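Local coordinates for protein hydratase ChsH2 (PDB 4W78) that probably hydrates the double bond of an enoyl-CoA intermediate in cholesterol breakdown, as one component of the MaoC-like ChsH1-ChsH2 complex, at residues G15-I20 / Y85-V90; Q31-D36 / D47-I52; T54-V59 / I76-G81; T91-V96 / V109-L114. All coordinates share one frame; numbering follows the deposited sequence.

Interaction 1. Residues G15-I20 / Y85-V90; sequences GDPTFI and YAYDTV
Gly15 is held at both of its polar backbone atoms by the type II turn that runs from Tyr85 to Asp88. Gly15 N donates to Asp88 O over 2.9 Å, and Gly15 O accepts from Tyr87 N at 2.7 Å, the donor standing above the carbonyl plane. A CA-H...O contact from Ala86 CA, 3.3 Å away, adds to the load on Gly15 O. This is the tight half of the contact, and Ile20 closes it from the first turn of helix 17-26. Its CG1 stands anti to the carbonyl carbon (chi1 -62°) and CD1 continues the extended chain, ending 3.4 Å from Ala86 N and 4.0 Å from Ala86 CB.

The other half is more open. CB of Tyr87 points away from the helix, yet the ring comes back, crossing Pro17 at about a right angle with CE1 3.6 Å from Pro17 CD. This tyrosine is only partly buried; its OH is hydrogen-bonded to Asp38 OD2 of the second subunit, another copy of this protein, while Asp36 of that subunit packs on both Pro17 and Tyr87. Asp16, also partly exposed, caps the helix: Phe19 N meets its OD1 at 2.9 Å, nearly in line with the C-O bond. The turn has its own brace, because Tyr85 N donates to Asp88 OD2 from above the carboxylate plane.

Backbone bonds to a buried glycine therefore fix the link between strand 7-14, helix 17-26 and the start of strand 89-100, whereas Pro17 and Tyr87 at the margin also meet the second copy of the protein.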
loop_
_atom_site.group_PDB
_atom_site.type_symbol
_atom_site.label_atom_id
_atom_site.label_comp_id
_atom_site.label_asym_id
_atom_site.label_seq_id
_atom_site.Cartn_x
_atom_site.Cartn_y
_atom_site.Cartn_z
ATOM N N GLY F 15 -0.194 -18.201 0.555
ATOM C CA GLY F 15 -0.600 -17.013 1.285
ATOM C C GLY F 15 0.403 -16.592 2.338
ATOM O O GLY F 15 0.124 -16.667 3.533
ATOM N N ASP F 16 1.582 -16.155 1.908
ATOM C CA ASP F 16 2.525 -15.633 2.883
ATOM C C ASP F 16 2.057 -14.252 3.349
ATOM O O ASP F 16 1.171 -13.645 2.734
ATOM C CB ASP F 16 3.984 -15.692 2.394
ATOM C CG ASP F 16 4.293 -14.761 1.242
ATOM O OD1 ASP F 16 3.480 -13.891 0.887
ATOM O OD2 ASP F 16 5.417 -14.898 0.705
ATOM N N PRO F 17 2.601 -13.767 4.467
ATOM C CA PRO F 17 2.092 -12.484 4.968
ATOM C C PRO F 17 2.217 -11.348 3.957
ATOM O O PRO F 17 1.313 -10.511 3.894
ATOM C CB PRO F 17 2.956 -12.238 6.211
ATOM C CG PRO F 17 3.287 -13.609 6.687
ATOM C CD PRO F 17 3.489 -14.425 5.443
ATOM N N THR F 18 3.285 -11.320 3.161
ATOM C CA THR F 18 3.391 -10.270 2.144
ATOM C C THR F 18 2.210 -10.284 1.166
ATOM O O THR F 18 1.667 -9.232 0.830
ATOM C CB THR F 18 4.726 -10.355 1.393
ATOM O OG1 THR F 18 5.789 -10.146 2.332
ATOM C CG2 THR F 18 4.800 -9.303 0.316
ATOM N N PHE F 19 1.804 -11.475 0.741
ATOM C CA PHE F 19 0.650 -11.602 -0.135
ATOM C C PHE F 19 -0.615 -11.074 0.542
ATOM O O PHE F 19 -1.335 -10.266 -0.032
ATOM C CB PHE F 19 0.486 -13.059 -0.562
ATOM C CG PHE F 19 -0.707 -13.310 -1.417
ATOM C CD1 PHE F 19 -0.676 -12.990 -2.764
ATOM C CD2 PHE F 19 -1.870 -13.857 -0.879
ATOM C CE1 PHE F 19 -1.775 -13.205 -3.572
ATOM C CE2 PHE F 19 -2.974 -14.088 -1.687
ATOM C CZ PHE F 19 -2.929 -13.761 -3.029
ATOM N N ILE F 20 -0.862 -11.516 1.769
ATOM C CA ILE F 20 -2.090 -11.152 2.465
ATOM C C ILE F 20 -2.141 -9.651 2.724
ATOM O O ILE F 20 -3.164 -9.003 2.480
ATOM C CB ILE F 20 -2.202 -11.935 3.778
ATOM C CG1 ILE F 20 -2.262 -13.431 3.470
ATOM C CG2 ILE F 20 -3.427 -11.456 4.584
ATOM C CD1 ILE F 20 -2.531 -14.323 4.688
ATOM N N TYR F 85 -5.598 -18.300 6.039
ATOM C CA TYR F 85 -4.644 -17.766 6.990
ATOM C C TYR F 85 -3.243 -17.707 6.413
ATOM O O TYR F 85 -2.916 -18.428 5.472
ATOM C CB TYR F 85 -4.615 -18.653 8.229
ATOM C CG TYR F 85 -5.812 -18.538 9.136
ATOM C CD1 TYR F 85 -6.224 -17.298 9.626
ATOM C CD2 TYR F 85 -6.519 -19.665 9.522
ATOM C CE1 TYR F 85 -7.308 -17.192 10.478
ATOM C CE2 TYR F 85 -7.606 -19.569 10.364
ATOM C CZ TYR F 85 -7.997 -18.331 10.842
ATOM O OH TYR F 85 -9.075 -18.250 11.699
ATOM N N ALA F 86 -2.409 -16.848 6.997
ATOM C CA ALA F 86 -0.998 -16.807 6.628
ATOM C C ALA F 86 -0.411 -18.216 6.630
ATOM O O ALA F 86 -0.681 -19.019 7.537
ATOM C CB ALA F 86 -0.207 -15.892 7.573
ATOM N N TYR F 87 0.358 -18.490 5.575
ATOM C CA TYR F 87 1.081 -19.747 5.340
ATOM C C TYR F 87 0.248 -20.887 4.778
ATOM O O TYR F 87 0.792 -21.950 4.460
ATOM C CB TYR F 87 1.879 -20.205 6.565
ATOM C CG TYR F 87 2.749 -19.108 7.114
ATOM C CD1 TYR F 87 3.778 -18.571 6.356
ATOM C CD2 TYR F 87 2.529 -18.601 8.386
ATOM C CE1 TYR F 87 4.581 -17.559 6.858
ATOM C CE2 TYR F 87 3.318 -17.586 8.900
ATOM C CZ TYR F 87 4.338 -17.066 8.129
ATOM O OH TYR F 87 5.131 -16.067 8.637
ATOM N N ASP F 88 -1.059 -20.676 4.652
ATOM C CA ASP F 88 -1.895 -21.640 3.952
ATOM C C ASP F 88 -1.673 -21.470 2.462
ATOM O O ASP F 88 -1.448 -20.359 1.967
ATOM C CB ASP F 88 -3.387 -21.392 4.184
ATOM C CG ASP F 88 -3.867 -21.779 5.572
ATOM O OD1 ASP F 88 -3.159 -22.523 6.283
ATOM O OD2 ASP F 88 -4.998 -21.344 5.930
ATOM N N THR F 89 -1.782 -22.579 1.748
ATOM C CA THR F 89 -1.784 -22.551 0.304
ATOM C C THR F 89 -3.184 -22.885 -0.170
ATOM O O THR F 89 -3.765 -23.891 0.236
ATOM C CB THR F 89 -0.797 -23.573 -0.270
ATOM O OG1 THR F 89 0.533 -23.209 0.114
ATOM C CG2 THR F 89 -0.892 -23.603 -1.795
ATOM N N VAL F 90 -3.720 -22.032 -1.033
ATOM C CA VAL F 90 -5.026 -22.273 -1.632
ATOM C C VAL F 90 -4.831 -22.744 -3.063
ATOM O O VAL F 90 -4.082 -22.142 -3.835
ATOM C CB VAL F 90 -5.931 -21.027 -1.551
ATOM C CG1 VAL F 90 -7.125 -21.162 -2.490
ATOM C CG2 VAL F 90 -6.390 -20.836 -0.118
#

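Interaction 2. Residues Q31-D36 / D47-I52; sequences QDVHHD and DIFVNI. With CD (cadmium ion), chain B.
His34 lies against the 47-52 segment in the metal-binding loop of a MaoC-like hydratase, and three separate contacts define the attitude of its imidazole. Asp29 and His34, five residues apart, both bind the cadmium ion; their spacing is consistent with the Asp/His pair that marks the active site in this family.

The histidine CG stands anti to the carbonyl carbon (chi1 -48°). Although the CB bond points away from the other segment, the ring returns to it. ND1 donates to Phe49 O at 2.8 Å, the oxygen lying close to the imidazole plane, which leaves NE2 to bind cadmium at 2.4 Å. Two waters and Asp29 are among the other ligands of the metal. The faces are filled as well: Val33 CG2 lies over the centre of one, and Asn51 CB lies over the other, 3.4 Å from the ring centroid, in a CH-pi contact. Asn51 OD1 is hydrogen-bonded to Thr54 OG1 and its ND2 to Asp29 OD2, so the asparagine touches both metal ligands.

Phe49 turns CG between its backbone N and carbonyl carbon (chi1 55°), the crowded position, and its ring face takes the edge of His34 in an offset edge-to-face pair, planes 86° apart. Beside it, Val33 CG2 is 3.5 Å from Phe49 CZ, and Phe49 N makes a weak hydrogen bond to Val33 O. Further along, Ile48 points its CB at the first segment, and its CG2 comes 3.6 Å from Asp36 N. Buried next to it, His34 O has no polar partner; Ile48 CB is 3.9 Å from this oxygen.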
loop_
_atom_site.group_PDB
_atom_site.type_symbol
_atom_site.label_atom_id
_atom_site.label_comp_id
_atom_site.label_asym_id
_atom_site.label_seq_id
_atom_site.Cartn_x
_atom_site.Cartn_y
_atom_site.Cartn_z
ATOM N N GLN F 31 -8.662 -2.875 7.392
ATOM C CA GLN F 31 -9.137 -3.556 8.590
ATOM C C GLN F 31 -7.973 -4.297 9.232
ATOM O O GLN F 31 -7.236 -5.024 8.562
ATOM C CB GLN F 31 -10.283 -4.530 8.272
ATOM C CG GLN F 31 -11.097 -4.935 9.510
ATOM C CD GLN F 31 -12.036 -3.831 10.016
ATOM O OE1 GLN F 31 -12.455 -2.953 9.248
ATOM N NE2 GLN F 31 -12.366 -3.871 11.304
ATOM N N ASP F 32 -7.812 -4.110 10.537
ATOM C CA ASP F 32 -6.638 -4.636 11.224
ATOM C C ASP F 32 -6.388 -6.140 11.025
ATOM O O ASP F 32 -5.240 -6.571 10.923
ATOM C CB ASP F 32 -6.655 -4.234 12.710
ATOM C CG ASP F 32 -7.987 -4.513 13.405
ATOM O OD1 ASP F 32 -8.801 -5.338 12.925
ATOM O OD2 ASP F 32 -8.206 -3.901 14.481
ATOM N N VAL F 33 -7.457 -6.924 10.924
ATOM C CA VAL F 33 -7.330 -8.377 10.865
ATOM C C VAL F 33 -6.576 -8.899 9.635
ATOM O O VAL F 33 -6.166 -10.065 9.620
ATOM C CB VAL F 33 -8.710 -9.063 10.949
ATOM C CG1 VAL F 33 -9.387 -8.764 12.276
ATOM C CG2 VAL F 33 -9.591 -8.635 9.762
ATOM N N HIS F 34 -6.389 -8.069 8.605
ATOM C CA HIS F 34 -5.666 -8.548 7.429
ATOM C C HIS F 34 -4.172 -8.239 7.465
ATOM O O HIS F 34 -3.427 -8.688 6.589
ATOM C CB HIS F 34 -6.261 -7.973 6.131
ATOM C CG HIS F 34 -7.747 -8.093 6.053
ATOM N ND1 HIS F 34 -8.409 -9.303 6.127
ATOM C CD2 HIS F 34 -8.703 -7.146 5.947
ATOM C CE1 HIS F 34 -9.710 -9.093 6.072
ATOM N NE2 HIS F 34 -9.912 -7.795 5.974
ATOM N N HIS F 35 -3.717 -7.474 8.458
ATOM C CA HIS F 35 -2.294 -7.140 8.527
ATOM C C HIS F 35 -1.729 -7.084 9.948
ATOM O O HIS F 35 -0.519 -6.964 10.127
ATOM C CB HIS F 35 -2.020 -5.810 7.830
ATOM C CG HIS F 35 -2.685 -4.648 8.499
ATOM N ND1 HIS F 35 -3.879 -4.126 8.050
ATOM C CD2 HIS F 35 -2.344 -3.929 9.595
ATOM C CE1 HIS F 35 -4.240 -3.130 8.841
ATOM N NE2 HIS F 35 -3.330 -2.993 9.789
ATOM N N ASP F 36 -2.591 -7.159 10.957
ATOM C CA ASP F 36 -2.159 -7.088 12.344
ATOM C C ASP F 36 -2.523 -8.420 13.000
ATOM O O ASP F 36 -3.680 -8.659 13.335
ATOM C CB ASP F 36 -2.891 -5.917 13.026
ATOM C CG ASP F 36 -2.500 -5.717 14.485
ATOM O OD1 ASP F 36 -1.994 -6.658 15.132
ATOM O OD2 ASP F 36 -2.724 -4.596 15.005
ATOM N N ASP F 47 -4.689 -16.192 12.743
ATOM C CA ASP F 47 -3.643 -15.306 12.243
ATOM C C ASP F 47 -4.328 -14.329 11.305
ATOM O O ASP F 47 -5.549 -14.375 11.141
ATOM C CB ASP F 47 -2.604 -16.129 11.469
ATOM C CG ASP F 47 -1.212 -15.492 11.469
ATOM O OD1 ASP F 47 -1.101 -14.263 11.691
ATOM O OD2 ASP F 47 -0.230 -16.236 11.235
ATOM N N ILE F 48 -3.550 -13.442 10.690
ATOM C CA ILE F 48 -4.091 -12.603 9.636
ATOM C C ILE F 48 -4.649 -13.487 8.518
ATOM O O ILE F 48 -4.213 -14.622 8.326
ATOM C CB ILE F 48 -3.041 -11.641 9.065
ATOM C CG1 ILE F 48 -1.874 -12.399 8.436
ATOM C CG2 ILE F 48 -2.549 -10.695 10.181
ATOM C CD1 ILE F 48 -0.926 -11.488 7.656
ATOM N N PHE F 49 -5.640 -12.956 7.810
ATOM C CA PHE F 49 -6.310 -13.731 6.773
ATOM C C PHE F 49 -6.686 -12.836 5.608
ATOM O O PHE F 49 -6.850 -11.619 5.753
ATOM C CB PHE F 49 -7.541 -14.478 7.315
ATOM C CG PHE F 49 -8.546 -13.600 8.008
ATOM C CD1 PHE F 49 -9.561 -12.968 7.290
ATOM C CD2 PHE F 49 -8.501 -13.435 9.384
ATOM C CE1 PHE F 49 -10.502 -12.174 7.935
ATOM C CE2 PHE F 49 -9.436 -12.637 10.033
ATOM C CZ PHE F 49 -10.437 -12.013 9.310
ATOM N N VAL F 50 -6.815 -13.480 4.454
ATOM C CA VAL F 50 -7.108 -12.794 3.193
ATOM C C VAL F 50 -8.501 -12.170 3.221
ATOM O O VAL F 50 -9.455 -12.779 3.724
ATOM C CB VAL F 50 -6.999 -13.812 2.036
ATOM C CG1 VAL F 50 -7.455 -13.207 0.694
ATOM C CG2 VAL F 50 -5.580 -14.336 1.909
ATOM N N ASN F 51 -8.632 -10.962 2.661
ATOM C CA ASN F 51 -9.922 -10.254 2.677
ATOM C C ASN F 51 -10.805 -10.623 1.484
ATOM O O ASN F 51 -10.349 -11.270 0.531
ATOM C CB ASN F 51 -9.734 -8.726 2.777
ATOM C CG ASN F 51 -9.283 -8.083 1.460
ATOM O OD1 ASN F 51 -8.708 -8.739 0.606
ATOM N ND2 ASN F 51 -9.573 -6.799 1.295
ATOM N N ILE F 52 -12.068 -10.230 1.522
ATOM C CA ILE F 52 -13.003 -10.711 0.510
ATOM C C ILE F 52 -12.800 -9.999 -0.834
ATOM O O ILE F 52 -13.102 -10.568 -1.883
ATOM C CB ILE F 52 -14.468 -10.658 1.016
ATOM C CG1 ILE F 52 -15.376 -11.544 0.136
ATOM C CG2 ILE F 52 -14.960 -9.220 1.121
ATOM C CD1 ILE F 52 -16.722 -11.795 0.793
HETATM CD CD CD B . -11.841 -6.554 5.415
HETATM O O HOH W 1 -12.782 -6.841 7.535
HETATM O O HOH W 2 -13.514 -4.592 5.284
#

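Interaction 3. Residues T54-V59 / I76-G81; sequences TDTGLV and IGLRLG
Asp55 and Leu80 approach tip to tip, Asp55 OD2 lying 3.3 Å from Leu80 CD2, at one end of a packed row between helix 52-67 and strand 72-80. The other carboxylate oxygen, OD1, is hydrogen-bonded to His117 NE2 on strand 116-125.

At the next helix residue, Leu78 meets Thr56 at about a right angle. Its CG occupies the position between the backbone N and the carbonyl carbon (chi1 58°), and CD2 ends 3.6 Å from Thr56 OG1. That hydroxyl is bonded to Ile52 O in the same helix and also reaches a water at 3.2 Å, which donates to Ile76 O. The side chains of Thr56 and Ile76 cross obliquely, while Val59 and Ile76 slide past each other in opposite directions, Val59 CG1 4.0 Å from Ile76 CG2.

No direct hydrogen bond joins the two segments. The helix lies over the sheet; the axes of segments 54-59 and 76-80 approach to 9.4 Å, with 126° between their N-to-C directions. Residues 76-79 pair with a strand of ChsH1 that carries the sheet onward. A central helix wrapped by an antiparallel sheet is the hallmark of the hot-dog fold.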
loop_
_atom_site.group_PDB
_atom_site.type_symbol
_atom_site.label_atom_id
_atom_site.label_comp_id
_atom_site.label_asym_id
_atom_site.label_seq_id
_atom_site.Cartn_x
_atom_site.Cartn_y
_atom_site.Cartn_z
ATOM N N THR F 54 -9.949 -9.342 -2.090
ATOM C CA THR F 54 -8.882 -10.115 -2.713
ATOM C C THR F 54 -9.418 -11.454 -3.231
ATOM O O THR F 54 -9.049 -11.878 -4.325
ATOM C CB THR F 54 -7.718 -10.334 -1.729
ATOM O OG1 THR F 54 -7.120 -9.062 -1.441
ATOM C CG2 THR F 54 -6.679 -11.285 -2.301
ATOM N N ASP F 55 -10.283 -12.124 -2.472
ATOM C CA ASP F 55 -10.942 -13.329 -3.000
ATOM C C ASP F 55 -11.648 -13.064 -4.337
ATOM O O ASP F 55 -11.527 -13.853 -5.286
ATOM C CB ASP F 55 -11.950 -13.901 -2.000
ATOM C CG ASP F 55 -11.286 -14.587 -0.827
ATOM O OD1 ASP F 55 -10.272 -15.295 -1.043
ATOM O OD2 ASP F 55 -11.785 -14.437 0.311
ATOM N N THR F 56 -12.394 -11.963 -4.411
ATOM C CA THR F 56 -13.078 -11.606 -5.655
ATOM C C THR F 56 -12.059 -11.379 -6.793
ATOM O O THR F 56 -12.244 -11.860 -7.931
ATOM C CB THR F 56 -13.926 -10.343 -5.465
ATOM O OG1 THR F 56 -14.842 -10.544 -4.376
ATOM C CG2 THR F 56 -14.714 -10.032 -6.733
ATOM N N GLY F 57 -10.979 -10.661 -6.499
ATOM C CA GLY F 57 -9.959 -10.369 -7.492
ATOM C C GLY F 57 -9.256 -11.626 -7.959
ATOM O O GLY F 57 -8.948 -11.759 -9.145
ATOM N N LEU F 58 -8.982 -12.540 -7.028
ATOM C CA LEU F 58 -8.307 -13.796 -7.370
ATOM C C LEU F 58 -9.205 -14.705 -8.212
ATOM O O LEU F 58 -8.726 -15.353 -9.159
ATOM C CB LEU F 58 -7.848 -14.526 -6.109
ATOM C CG LEU F 58 -6.702 -13.830 -5.381
ATOM C CD1 LEU F 58 -6.435 -14.544 -4.060
ATOM C CD2 LEU F 58 -5.454 -13.804 -6.249
ATOM N N VAL F 59 -10.493 -14.778 -7.882
ATOM C CA VAL F 59 -11.430 -15.555 -8.705
ATOM C C VAL F 59 -11.473 -14.997 -10.132
ATOM O O VAL F 59 -11.457 -15.763 -11.121
ATOM C CB VAL F 59 -12.838 -15.572 -8.075
ATOM C CG1 VAL F 59 -13.880 -16.056 -9.069
ATOM C CG2 VAL F 59 -12.844 -16.434 -6.808
ATOM N N ILE F 76 -19.536 -11.991 -10.555
ATOM C CA ILE F 76 -18.817 -12.924 -9.701
ATOM C C ILE F 76 -19.608 -13.041 -8.418
ATOM O O ILE F 76 -19.859 -12.037 -7.752
ATOM C CB ILE F 76 -17.394 -12.434 -9.378
ATOM C CG1 ILE F 76 -16.530 -12.390 -10.646
ATOM C CG2 ILE F 76 -16.722 -13.340 -8.325
ATOM C CD1 ILE F 76 -15.188 -11.688 -10.431
ATOM N N GLY F 77 -20.028 -14.252 -8.085
ATOM C CA GLY F 77 -20.698 -14.464 -6.813
ATOM C C GLY F 77 -19.907 -15.470 -6.009
ATOM O O GLY F 77 -19.576 -16.540 -6.509
ATOM N N LEU F 78 -19.602 -15.155 -4.759
ATOM C CA LEU F 78 -18.835 -16.125 -4.001
ATOM C C LEU F 78 -19.289 -16.264 -2.564
ATOM O O LEU F 78 -19.947 -15.374 -2.004
ATOM C CB LEU F 78 -17.333 -15.828 -4.084
ATOM C CG LEU F 78 -16.850 -14.456 -3.614
ATOM C CD1 LEU F 78 -16.663 -14.438 -2.107
ATOM C CD2 LEU F 78 -15.555 -14.087 -4.316
ATOM N N ARG F 79 -18.948 -17.404 -1.993
ATOM C CA ARG F 79 -19.215 -17.641 -0.595
ATOM C C ARG F 79 -17.952 -18.195 0.046
ATOM O O ARG F 79 -17.258 -19.044 -0.523
ATOM C CB ARG F 79 -20.404 -18.589 -0.418
ATOM C CG ARG F 79 -20.252 -19.944 -1.058
ATOM C CD ARG F 79 -21.376 -20.886 -0.604
ATOM N NE ARG F 79 -21.253 -22.191 -1.241
ATOM C CZ ARG F 79 -22.105 -23.194 -1.084
ATOM N NH1 ARG F 79 -23.164 -23.062 -0.289
ATOM N NH2 ARG F 79 -21.894 -24.336 -1.721
ATOM N N LEU F 80 -17.640 -17.687 1.232
ATOM C CA LEU F 80 -16.440 -18.107 1.919
ATOM C C LEU F 80 -16.748 -19.269 2.847
ATOM O O LEU F 80 -17.839 -19.359 3.410
ATOM C CB LEU F 80 -15.823 -16.930 2.677
ATOM C CG LEU F 80 -15.426 -15.774 1.747
ATOM C CD1 LEU F 80 -14.777 -14.654 2.520
ATOM C CD2 LEU F 80 -14.491 -16.268 0.623
ATOM N N GLY F 81 -15.782 -20.167 2.970
ATOM C CA GLY F 81 -15.869 -21.272 3.901
ATOM C C GLY F 81 -14.832 -21.030 4.976
ATOM O O GLY F 81 -14.983 -20.143 5.810
HETATM O O HOH W 3 -17.790 -11.053 -5.460
#

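Interaction 4. Residues T91-V96 / V109-L114; sequences TFSGEV and VGRNTL
Arg111 pairs with Thr91, and its side chain runs back over Val109 toward Ser93. CB sits 4.2 Å from Thr91 O, the oxygen to which Arg111 N donates. From CG to NE the chain is extended, running over the sheet surface shared with Val109 and Ser93, and NE makes a salt bridge with Asp116 OD1. At CZ the guanidinium lays one face over Val109 CG1, which stands 3.6 Å above its plane near the centre. NH1 comes within 3.0 Å of Ser93 OG, the hydroxyl being at the edge of the group, and also donates to a water at 2.9 Å; that water passes a hydrogen bond to Thr91 O.

Beneath lies a regular antiparallel ladder. Thr91 with Arg111 and Ser93 with Val109 are hydrogen-bonded pairs, each with two N-H...O bonds of 2.8 to 2.9 Å between their backbone N and O atoms. Phe92 with Gly110 is the non-hydrogen-bonded pair between them, and Phe92 CD1 lies 3.8 Å from Gly110 CA. The phenyl ring projects to the opposite surface, where it touches Leu58 of helix 52-67. Two neighbouring strands joined as a hairpin, with one face turned to the helix, are typical of the antiparallel sheet of the hot-dog fold.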
loop_
_atom_site.group_PDB
_atom_site.type_symbol
_atom_site.label_atom_id
_atom_site.label_comp_id
_atom_site.label_asym_id
_atom_site.label_seq_id
_atom_site.Cartn_x
_atom_site.Cartn_y
_atom_site.Cartn_z
ATOM N N THR F 91 -5.471 -23.862 -3.384
ATOM C CA THR F 91 -5.456 -24.408 -4.728
ATOM C C THR F 91 -6.804 -24.122 -5.373
ATOM O O THR F 91 -7.846 -24.541 -4.869
ATOM C CB THR F 91 -5.206 -25.919 -4.693
ATOM O OG1 THR F 91 -3.909 -26.169 -4.139
ATOM C CG2 THR F 91 -5.271 -26.508 -6.088
ATOM N N PHE F 92 -6.773 -23.384 -6.478
ATOM C CA PHE F 92 -7.980 -23.083 -7.235
ATOM C C PHE F 92 -8.196 -24.120 -8.322
ATOM O O PHE F 92 -7.274 -24.468 -9.062
ATOM C CB PHE F 92 -7.907 -21.686 -7.857
ATOM C CG PHE F 92 -7.985 -20.569 -6.856
ATOM C CD1 PHE F 92 -9.215 -20.052 -6.480
ATOM C CD2 PHE F 92 -6.839 -20.045 -6.283
ATOM C CE1 PHE F 92 -9.308 -19.019 -5.551
ATOM C CE2 PHE F 92 -6.918 -19.013 -5.350
ATOM C CZ PHE F 92 -8.155 -18.504 -4.981
ATOM N N SER F 93 -9.425 -24.612 -8.394
ATOM C CA SER F 93 -9.873 -25.468 -9.479
ATOM C C SER F 93 -11.134 -24.859 -10.083
ATOM O O SER F 93 -11.832 -24.072 -9.438
ATOM C CB SER F 93 -10.133 -26.888 -8.969
ATOM O OG SER F 93 -11.103 -26.881 -7.936
ATOM N N GLY F 94 -11.429 -25.192 -11.328
ATOM C CA GLY F 94 -12.569 -24.599 -11.988
ATOM C C GLY F 94 -13.107 -25.492 -13.080
ATOM O O GLY F 94 -12.362 -26.271 -13.675
ATOM N N GLU F 95 -14.397 -25.360 -13.355
ATOM C CA GLU F 95 -15.054 -26.162 -14.383
ATOM C C GLU F 95 -16.131 -25.313 -15.045
ATOM O O GLU F 95 -16.864 -24.589 -14.363
ATOM C CB GLU F 95 -15.675 -27.396 -13.719
ATOM C CG GLU F 95 -16.622 -28.206 -14.569
ATOM C CD GLU F 95 -17.267 -29.327 -13.775
ATOM O OE1 GLU F 95 -16.984 -29.446 -12.562
ATOM O OE2 GLU F 95 -18.063 -30.081 -14.357
ATOM N N VAL F 96 -16.231 -25.385 -16.367
ATOM C CA VAL F 96 -17.339 -24.735 -17.042
ATOM C C VAL F 96 -18.623 -25.508 -16.733
ATOM O O VAL F 96 -18.686 -26.724 -16.929
ATOM C CB VAL F 96 -17.102 -24.667 -18.564
ATOM C CG1 VAL F 96 -18.344 -24.168 -19.281
ATOM C CG2 VAL F 96 -15.904 -23.769 -18.867
ATOM N N VAL F 109 -13.524 -23.278 -7.206
ATOM C CA VAL F 109 -13.349 -23.578 -5.785
ATOM C C VAL F 109 -11.889 -23.400 -5.415
ATOM O O VAL F 109 -10.997 -23.897 -6.098
ATOM C CB VAL F 109 -13.839 -24.989 -5.385
ATOM C CG1 VAL F 109 -13.652 -25.202 -3.888
ATOM C CG2 VAL F 109 -15.297 -25.193 -5.768
ATOM N N GLY F 110 -11.656 -22.646 -4.342
ATOM C CA GLY F 110 -10.319 -22.523 -3.786
ATOM C C GLY F 110 -10.273 -23.298 -2.485
ATOM O O GLY F 110 -11.044 -23.029 -1.578
ATOM N N ARG F 111 -9.381 -24.281 -2.410
ATOM C CA ARG F 111 -9.297 -25.139 -1.234
ATOM C C ARG F 111 -7.945 -24.976 -0.567
ATOM O O ARG F 111 -6.921 -24.871 -1.243
ATOM C CB ARG F 111 -9.488 -26.605 -1.642
ATOM C CG ARG F 111 -10.782 -26.867 -2.382
ATOM C CD ARG F 111 -10.948 -28.336 -2.735
ATOM N NE ARG F 111 -12.297 -28.619 -3.214
ATOM C CZ ARG F 111 -12.660 -28.605 -4.493
ATOM N NH1 ARG F 111 -11.773 -28.319 -5.442
ATOM N NH2 ARG F 111 -13.917 -28.875 -4.825
ATOM N N ASN F 112 -7.928 -24.950 0.761
ATOM C CA ASN F 112 -6.668 -25.065 1.485
ATOM C C ASN F 112 -6.660 -26.384 2.246
ATOM O O ASN F 112 -7.596 -27.170 2.125
ATOM C CB ASN F 112 -6.357 -23.835 2.367
ATOM C CG ASN F 112 -7.346 -23.645 3.508
ATOM O OD1 ASN F 112 -8.218 -24.473 3.745
ATOM N ND2 ASN F 112 -7.195 -22.542 4.232
ATOM N N THR F 113 -5.609 -26.654 3.003
ATOM C CA THR F 113 -5.456 -27.993 3.560
ATOM C C THR F 113 -6.651 -28.416 4.422
ATOM O O THR F 113 -7.078 -29.572 4.384
ATOM C CB THR F 113 -4.128 -28.128 4.317
ATOM O OG1 THR F 113 -3.796 -26.869 4.912
ATOM C CG2 THR F 113 -3.022 -28.514 3.342
ATOM N N LEU F 114 -7.210 -27.456 5.152
ATOM C CA LEU F 114 -8.366 -27.692 6.013
ATOM C C LEU F 114 -9.656 -27.954 5.236
ATOM O O LEU F 114 -10.322 -28.963 5.460
ATOM C CB LEU F 114 -8.570 -26.508 6.960
HETATM O O HOH W 4 -9.404 -26.733 -5.607
HETATM O O HOH W 5 -3.989 -26.174 -1.427
#

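Three of the four contacts reach one five-stranded antiparallel sheet; the other, interaction 2, lies in loops between helices 17-26, 37-42 and 52-67. Along the chain, interactions 2 and 3 follow each other inside the loop that interaction 1 closes, and interaction 4 comes after. Interactions 1 and 2 have centres about 10 Å apart and touch where Ala86 meets Ile48; both border the second subunit. Interaction 3 lies about 11 Å from interaction 4 by centre, with Leu58 of the central helix reaching Phe92, and Ile52 of interaction 2 touches Leu78 and Leu80 of interaction 3. Interactions 2 and 4, about 21 Å apart by centre, do not touch. The metal-binding loop thus sits at one end of the hot-dog core.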